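Local coordinates for protein polyketide synthase/nonribosomal peptide synthetase hybrid RzxB (Pseudomonas fluorescens, PDB 5IL6) that probably catalyses the dehydration of beta-hydroxyacyl intermediates during rhizoxin assembly, as the dehydratase domain of a trans-AT polyketide synthase hybrid, at residues A[36-48]-A[162-174]. Residues are numbered along the deposited sequence; the frame is centred on the assembly and turned at random.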
ATOM      1  N   ASP A  36       7.181 -10.887 -13.538  1.00 30.37           N
ATOM      2  CA  ASP A  36       5.956 -10.879 -14.328  1.00 36.71           C
ATOM      3  C   ASP A  36       4.706 -10.627 -13.494  1.00 35.03           C
ATOM      4  O   ASP A  36       3.637 -10.402 -14.069  1.00 28.41           O
ATOM      5  CB  ASP A  36       5.800 -12.206 -15.073  1.00 41.66           C
ATOM      6  CG  ASP A  36       6.950 -12.484 -16.020  1.00 49.86           C
ATOM      7  OD1 ASP A  36       7.519 -11.516 -16.566  1.00 51.99           O
ATOM      8  OD2 ASP A  36       7.282 -13.670 -16.222  1.00 56.33           O
ATOM      9  N   GLU A  37       4.807 -10.677 -12.167  1.00 31.27           N
ATOM     10  CA  GLU A  37       3.643 -10.461 -11.321  1.00 30.94           C
ATOM     11  C   GLU A  37       3.139  -9.027 -11.455  1.00 34.28           C
ATOM     12  O   GLU A  37       3.910  -8.087 -11.663  1.00 30.83           O
ATOM     13  CB  GLU A  37       3.977 -10.770  -9.860  1.00 29.58           C
ATOM     14  CG  GLU A  37       4.419 -12.210  -9.625  1.00 31.90           C
ATOM     15  CD  GLU A  37       5.912 -12.409  -9.811  1.00 33.70           C
ATOM     16  OE1 GLU A  37       6.589 -11.460 -10.260  1.00 31.65           O
ATOM     17  OE2 GLU A  37       6.408 -13.517  -9.512  1.00 33.09           O
ATOM     18  N   SER A  38       1.818  -8.870 -11.331  1.00 33.67           N
ATOM     19  CA  SER A  38       1.197  -7.571 -11.571  1.00 31.95           C
ATOM     20  C   SER A  38       1.747  -6.505 -10.630  1.00 26.19           C
ATOM     21  O   SER A  38       1.933  -5.350 -11.034  1.00 28.65           O
ATOM     22  CB  SER A  38      -0.320  -7.685 -11.418  1.00 39.14           C
ATOM     23  OG  SER A  38      -0.853  -8.663 -12.296  1.00 52.45           O
ATOM     24  N   VAL A  39       2.020  -6.871  -9.374  1.00 23.14           N
ATOM     25  CA  VAL A  39       2.526  -5.898  -8.409  1.00 24.21           C
ATOM     26  C   VAL A  39       3.881  -5.342  -8.823  1.00 22.75           C
ATOM     27  O   VAL A  39       4.309  -4.307  -8.301  1.00 23.15           O
ATOM     28  CB  VAL A  39       2.606  -6.524  -6.997  1.00 25.90           C
ATOM     29  CG1 VAL A  39       1.212  -6.784  -6.452  1.00 28.97           C
ATOM     30  CG2 VAL A  39       3.435  -7.808  -7.014  1.00 30.58           C
ATOM     31  N   LEU A  40       4.576  -6.010  -9.742  1.00 23.83           N
ATOM     32  CA  LEU A  40       5.828  -5.514 -10.299  1.00 24.37           C
ATOM     33  C   LEU A  40       5.655  -5.020 -11.728  1.00 23.12           C
ATOM     34  O   LEU A  40       5.933  -3.853 -12.021  1.00 24.85           O
ATOM     35  CB  LEU A  40       6.886  -6.623 -10.248  1.00 26.65           C
ATOM     36  CG  LEU A  40       7.420  -6.968  -8.859  1.00 27.33           C
ATOM     37  CD1 LEU A  40       7.600  -8.470  -8.732  1.00 28.04           C
ATOM     38  CD2 LEU A  40       8.734  -6.252  -8.603  1.00 29.85           C
ATOM     39  N   ALA A  41       5.186  -5.890 -12.627  1.00 22.43           N
ATOM     40  CA  ALA A  41       5.165  -5.577 -14.052  1.00 25.39           C
ATOM     41  C   ALA A  41       4.228  -4.423 -14.378  1.00 27.74           C
ATOM     42  O   ALA A  41       4.463  -3.691 -15.345  1.00 29.16           O
ATOM     43  CB  ALA A  41       4.762  -6.818 -14.846  1.00 27.25           C
ATOM     44  N   GLU A  42       3.151  -4.261 -13.614  1.00 24.22           N
ATOM     45  CA  GLU A  42       2.182  -3.205 -13.868  1.00 28.27           C
ATOM     46  C   GLU A  42       2.446  -1.961 -13.031  1.00 26.86           C
ATOM     47  O   GLU A  42       1.587  -1.075 -12.971  1.00 24.76           O
ATOM     48  CB  GLU A  42       0.767  -3.729 -13.612  1.00 32.14           C
ATOM     49  CG  GLU A  42       0.405  -4.909 -14.500  1.00 47.23           C
ATOM     50  CD  GLU A  42      -1.067  -5.256 -14.447  1.00 62.08           C
ATOM     51  OE1 GLU A  42      -1.581  -5.481 -13.336  1.00 69.32           O
ATOM     52  OE2 GLU A  42      -1.710  -5.302 -15.519  1.00 67.83           O
ATOM     53  N   HIS A  43       3.613  -1.876 -12.391  1.00 23.67           N
ATOM     54  CA  HIS A  43       4.011  -0.725 -11.580  1.00 24.25           C
ATOM     55  C   HIS A  43       5.453  -0.383 -11.954  1.00 22.05           C
ATOM     56  O   HIS A  43       6.394  -0.870 -11.323  1.00 21.24           O
ATOM     57  CB  HIS A  43       3.866  -1.043 -10.094  1.00 25.32           C
ATOM     58  CG  HIS A  43       4.130   0.124  -9.195  1.00 26.55           C
ATOM     59  ND1 HIS A  43       5.391   0.440  -8.737  1.00 24.48           N
ATOM     60  CD2 HIS A  43       3.294   1.044  -8.661  1.00 34.03           C
ATOM     61  CE1 HIS A  43       5.321   1.509  -7.965  1.00 29.78           C
ATOM     62  NE2 HIS A  43       4.059   1.894  -7.900  1.00 33.59           N
ATOM     63  N   ARG A  44       5.625   0.454 -12.973  1.00 22.17           N
ATOM     64  CA  ARG A  44       6.944   0.765 -13.509  1.00 21.98           C
ATOM     65  C   ARG A  44       7.338   2.186 -13.136  1.00 23.29           C
ATOM     66  O   ARG A  44       6.589   3.133 -13.395  1.00 25.09           O
ATOM     67  CB  ARG A  44       6.976   0.585 -15.028  1.00 23.82           C
ATOM     68  CG  ARG A  44       6.892  -0.873 -15.458  1.00 28.31           C
ATOM     69  CD  ARG A  44       7.166  -1.054 -16.947  1.00 32.78           C
ATOM     70  NE  ARG A  44       7.289  -2.468 -17.303  1.00 34.34           N
ATOM     71  CZ  ARG A  44       8.431  -3.152 -17.324  1.00 33.15           C
ATOM     72  NH1 ARG A  44       9.578  -2.563 -17.012  1.00 28.73           N
ATOM     73  NH2 ARG A  44       8.428  -4.436 -17.664  1.00 28.90           N
ATOM     74  N   VAL A  45       8.516   2.325 -12.534  1.00 22.37           N
ATOM     75  CA  VAL A  45       9.048   3.614 -12.109  1.00 22.21           C
ATOM     76  C   VAL A  45      10.333   3.860 -12.885  1.00 22.69           C
ATOM     77  O   VAL A  45      11.289   3.081 -12.778  1.00 23.18           O
ATOM     78  CB  VAL A  45       9.301   3.656 -10.594  1.00 25.61           C
ATOM     79  CG1 VAL A  45       9.894   5.002 -10.188  1.00 29.38           C
ATOM     80  CG2 VAL A  45       8.011   3.375  -9.832  1.00 20.74           C
ATOM     81  N   ASN A  46      10.354   4.935 -13.668  1.00 25.12           N
ATOM     82  CA  ASN A  46      11.490   5.247 -14.534  1.00 33.94           C
ATOM     83  C   ASN A  46      11.839   4.049 -15.416  1.00 33.73           C
ATOM     84  O   ASN A  46      13.009   3.762 -15.681  1.00 33.73           O
ATOM     85  CB  ASN A  46      12.698   5.699 -13.711  1.00 36.77           C
ATOM     86  CG  ASN A  46      12.476   7.041 -13.037  1.00 41.28           C
ATOM     87  OD1 ASN A  46      11.769   7.904 -13.562  1.00 37.62           O
ATOM     88  ND2 ASN A  46      13.080   7.224 -11.870  1.00 47.00           N
ATOM     89  N   GLY A  47      10.804   3.343 -15.875  1.00 29.84           N
ATOM     90  CA  GLY A  47      10.961   2.249 -16.808  1.00 32.69           C
ATOM     91  C   GLY A  47      11.207   0.888 -16.188  1.00 26.79           C
ATOM     92  O   GLY A  47      11.148  -0.118 -16.909  1.00 31.05           O
ATOM     93  N   GLN A  48      11.469   0.813 -14.886  1.00 23.30           N
ATOM     94  CA  GLN A  48      11.757  -0.452 -14.224  1.00 27.30           C
ATOM     95  C   GLN A  48      10.529  -0.949 -13.478  1.00 24.41           C
ATOM     96  O   GLN A  48       9.840  -0.175 -12.807  1.00 22.15           O
ATOM     97  CB  GLN A  48      12.917  -0.313 -13.237  1.00 35.67           C
ATOM     98  CG  GLN A  48      14.233   0.096 -13.862  1.00 44.05           C
ATOM     99  CD  GLN A  48      15.368   0.088 -12.858  1.00 50.07           C
ATOM    100  OE1 GLN A  48      15.526   1.023 -12.073  1.00 49.54           O
ATOM    101  NE2 GLN A  48      16.166  -0.973 -12.879  1.00 52.93           N
ATOM    102  N   ALA A 162       2.628   9.737 -15.061  1.00 31.44           N
ATOM    103  CA  ALA A 162       3.517   9.349 -16.147  1.00 30.16           C
ATOM    104  C   ALA A 162       4.583  10.409 -16.383  1.00 30.56           C
ATOM    105  O   ALA A 162       5.735  10.082 -16.695  1.00 29.48           O
ATOM    106  CB  ALA A 162       2.708   9.103 -17.422  1.00 30.53           C
ATOM    107  N   ALA A 163       4.218  11.687 -16.242  1.00 31.00           N
ATOM    108  CA  ALA A 163       5.193  12.757 -16.421  1.00 33.31           C
ATOM    109  C   ALA A 163       6.288  12.721 -15.362  1.00 34.65           C
ATOM    110  O   ALA A 163       7.411  13.166 -15.626  1.00 37.87           O
ATOM    111  CB  ALA A 163       4.489  14.115 -16.405  1.00 39.73           C
ATOM    112  N   MET A 164       5.995  12.207 -14.167  1.00 32.11           N
ATOM    113  CA  MET A 164       7.017  12.093 -13.135  1.00 34.35           C
ATOM    114  C   MET A 164       7.787  10.779 -13.213  1.00 34.47           C
ATOM    115  O   MET A 164       8.770  10.612 -12.484  1.00 37.05           O
ATOM    116  CB  MET A 164       6.409  12.275 -11.737  1.00 33.77           C
ATOM    117  CG  MET A 164       5.464  11.192 -11.258  1.00 38.72           C
ATOM    118  SD  MET A 164       4.917  11.457  -9.550  1.00 37.70           S
ATOM    119  CE  MET A 164       4.422  13.177  -9.578  1.00 38.32           C
ATOM    120  N   GLY A 165       7.360   9.849 -14.065  1.00 31.03           N
ATOM    121  CA  GLY A 165       8.076   8.608 -14.277  1.00 32.24           C
ATOM    122  C   GLY A 165       7.368   7.339 -13.847  1.00 29.02           C
ATOM    123  O   GLY A 165       8.005   6.278 -13.830  1.00 29.29           O
ATOM    124  N   ILE A 166       6.084   7.399 -13.507  1.00 24.26           N
ATOM    125  CA  ILE A 166       5.347   6.243 -13.004  1.00 24.36           C
ATOM    126  C   ILE A 166       4.297   5.861 -14.038  1.00 25.10           C
ATOM    127  O   ILE A 166       3.425   6.671 -14.377  1.00 31.61           O
ATOM    128  CB  ILE A 166       4.695   6.530 -11.642  1.00 24.66           C
ATOM    129  CG1 ILE A 166       5.753   6.962 -10.621  1.00 23.27           C
ATOM    130  CG2 ILE A 166       3.947   5.294 -11.144  1.00 28.18           C
ATOM    131  CD1 ILE A 166       5.171   7.477  -9.320  1.00 27.61           C
ATOM    132  N   GLU A 167       4.377   4.627 -14.532  1.00 24.22           N
ATOM    133  CA  GLU A 167       3.446   4.105 -15.523  1.00 26.73           C
ATOM    134  C   GLU A 167       2.806   2.834 -14.988  1.00 27.41           C
ATOM    135  O   GLU A 167       3.502   1.958 -14.465  1.00 23.19           O
ATOM    136  CB  GLU A 167       4.160   3.832 -16.850  1.00 35.20           C
ATOM    137  CG  GLU A 167       4.853   5.059 -17.420  1.00 48.14           C
ATOM    138  CD  GLU A 167       4.472   5.330 -18.860  1.00 56.00           C
ATOM    139  OE1 GLU A 167       5.367   5.290 -19.729  1.00 64.18           O
ATOM    140  OE2 GLU A 167       3.276   5.577 -19.121  1.00 55.43           O
ATOM    141  N   TYR A 168       1.488   2.733 -15.124  1.00 27.86           N
ATOM    142  CA  TYR A 168       0.726   1.619 -14.577  1.00 26.85           C
ATOM    143  C   TYR A 168       0.143   0.769 -15.697  1.00 30.00           C
ATOM    144  O   TYR A 168      -0.357   1.298 -16.695  1.00 27.97           O
ATOM    145  CB  TYR A 168      -0.417   2.114 -13.687  1.00 26.04           C
ATOM    146  CG  TYR A 168       0.013   2.948 -12.506  1.00 27.35           C
ATOM    147  CD1 TYR A 168       0.505   2.356 -11.350  1.00 29.71           C
ATOM    148  CD2 TYR A 168      -0.096   4.329 -12.541  1.00 27.01           C
ATOM    149  CE1 TYR A 168       0.889   3.123 -10.269  1.00 31.33           C
ATOM    150  CE2 TYR A 168       0.284   5.102 -11.466  1.00 24.53           C
ATOM    151  CZ  TYR A 168       0.774   4.497 -10.333  1.00 26.27           C
ATOM    152  OH  TYR A 168       1.153   5.268  -9.260  1.00 30.96           O
ATOM    153  N   GLY A 169       0.211  -0.549 -15.528  1.00 27.97           N
ATOM    154  CA  GLY A 169      -0.551  -1.442 -16.370  1.00 28.00           C
ATOM    155  C   GLY A 169      -2.011  -1.455 -15.969  1.00 27.53           C
ATOM    156  O   GLY A 169      -2.403  -0.931 -14.928  1.00 29.86           O
ATOM    157  N   ALA A 170      -2.832  -2.085 -16.812  1.00 25.88           N
ATOM    158  CA  ALA A 170      -4.275  -2.043 -16.598  1.00 29.69           C
ATOM    159  C   ALA A 170      -4.647  -2.543 -15.209  1.00 30.88           C
ATOM    160  O   ALA A 170      -5.539  -1.987 -14.560  1.00 26.65           O
ATOM    161  CB  ALA A 170      -4.989  -2.868 -17.668  1.00 32.57           C
ATOM    162  N   GLY A 171      -3.967  -3.586 -14.728  1.00 33.54           N
ATOM    163  CA  GLY A 171      -4.303  -4.143 -13.431  1.00 34.41           C
ATOM    164  C   GLY A 171      -4.059  -3.203 -12.270  1.00 33.00           C
ATOM    165  O   GLY A 171      -4.610  -3.425 -11.183  1.00 27.40           O
ATOM    166  N   HIS A 172      -3.244  -2.164 -12.465  1.00 32.49           N
ATOM    167  CA  HIS A 172      -3.007  -1.163 -11.429  1.00 30.83           C
ATOM    168  C   HIS A 172      -3.513   0.220 -11.832  1.00 32.57           C
ATOM    169  O   HIS A 172      -3.217   1.200 -11.137  1.00 37.98           O
ATOM    170  CB  HIS A 172      -1.516  -1.107 -11.078  1.00 30.80           C
ATOM    171  CG  HIS A 172      -1.087  -2.180 -10.127  1.00 29.50           C
ATOM    172  ND1 HIS A 172      -0.642  -1.907  -8.852  1.00 32.56           N
ATOM    173  CD2 HIS A 172      -1.038  -3.527 -10.262  1.00 28.25           C
ATOM    174  CE1 HIS A 172      -0.340  -3.039  -8.242  1.00 32.98           C
ATOM    175  NE2 HIS A 172      -0.569  -4.038  -9.076  1.00 32.83           N
ATOM    176  N   ARG A 173      -4.250   0.328 -12.931  1.00 31.66           N
ATOM    177  CA  ARG A 173      -4.937   1.571 -13.292  1.00 33.05           C
ATOM    178  C   ARG A 173      -6.399   1.500 -12.866  1.00 28.72           C
ATOM    179  O   ARG A 173      -7.318   1.529 -13.681  1.00 29.79           O
ATOM    180  CB  ARG A 173      -4.818   1.837 -14.789  1.00 43.97           C
ATOM    181  CG  ARG A 173      -3.453   2.298 -15.246  1.00 53.23           C
ATOM    182  CD  ARG A 173      -3.406   2.399 -16.759  1.00 59.16           C
ATOM    183  NE  ARG A 173      -4.328   3.417 -17.260  1.00 65.03           N
ATOM    184  CZ  ARG A 173      -3.996   4.663 -17.587  1.00 71.81           C
ATOM    185  NH1 ARG A 173      -2.745   5.089 -17.477  1.00 74.62           N
ATOM    186  NH2 ARG A 173      -4.932   5.492 -18.032  1.00 74.27           N
ATOM    187  N   ARG A 174      -6.603   1.410 -11.554  1.00 28.82           N
ATOM    188  CA  ARG A 174      -7.905   1.080 -10.994  1.00 32.35           C
ATOM    189  C   ARG A 174      -8.674   2.303 -10.514  1.00 31.26           C
ATOM    190  O   ARG A 174      -9.738   2.148  -9.909  1.00 29.85           O
ATOM    191  CB  ARG A 174      -7.734   0.086  -9.847  1.00 40.12           C
ATOM    192  CG  ARG A 174      -6.926  -1.147 -10.227  1.00 45.59           C
ATOM    193  CD  ARG A 174      -7.699  -2.111 -11.096  1.00 47.12           C
ATOM    194  NE  ARG A 174      -7.761  -1.716 -12.505  1.00 43.73           N
ATOM    195  CZ  ARG A 174      -8.874  -1.655 -13.234  1.00 42.69           C
ATOM    196  NH1 ARG A 174     -10.059  -1.960 -12.712  1.00 47.09           N
ATOM    197  NH2 ARG A 174      -8.804  -1.304 -14.511  1.00 41.54           N
TER
HETATM  198  O   HOH W   1       3.651  -0.700 -15.860  1.00 44.73           O
HETATM  199  O   HOH W   2       1.531   3.937  -6.812  1.00 41.46           O
HETATM  200  O   HOH W   3      11.533  10.330 -12.747  1.00 38.37           O
HETATM  201  O   HOH W   4       8.091   3.902 -15.929  1.00 26.97           O
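Glu42 holds Gly169 and Gly171 through both its backbone and its side chain. Its CG lies anti to the carbonyl carbon (chi1 -60°) and the chain runs on extended, so that Gly171 N donates a hydrogen bond to Glu42 OE2 (2.9 Å) from above the carboxylate plane. Glu42 O accepts one from Gly169 N (3.0 Å), while Glu42 OE1 meets the edge of the His172 ring, 3.7 Å from CD2. Cutting Glu42 back to an alanine is likely to leave Gly171 N without its carboxylate partner and open a gap beside Gly169 and His172. Strands 43-45 and 166-168 continue antiparallel, Arg44 and Glu167 exchanging backbone hydrogen bonds; Asn46 N, in the type I' turn, reaches Gly165 O at 2.7 Å. On the mostly buried face of His43, Val45, Ile166 and Tyr168, the His43 and Tyr168 rings are inclined at 63°, His43 CD2 3.6 Å from Tyr168 CE1. His43 ND1 bonds to Val50 O. His43 begins an HxxxG pattern like that of polyketide dehydratases and is probably the active-site histidine, with Asp208 its likely partner. The Arg44 and Glu167 face is looser and exposed: extended Arg44 donates from NH1 to Gly47 O, and water links Ala41 O to Glu167 O. Another joins Asn46 OD1 to Met164 O at the exposed turn. The pairing joins the two halves of the family's double hot-dog fold, strand 43-45 running between 48-49 and 166-168, with helix 204-212 against Tyr168.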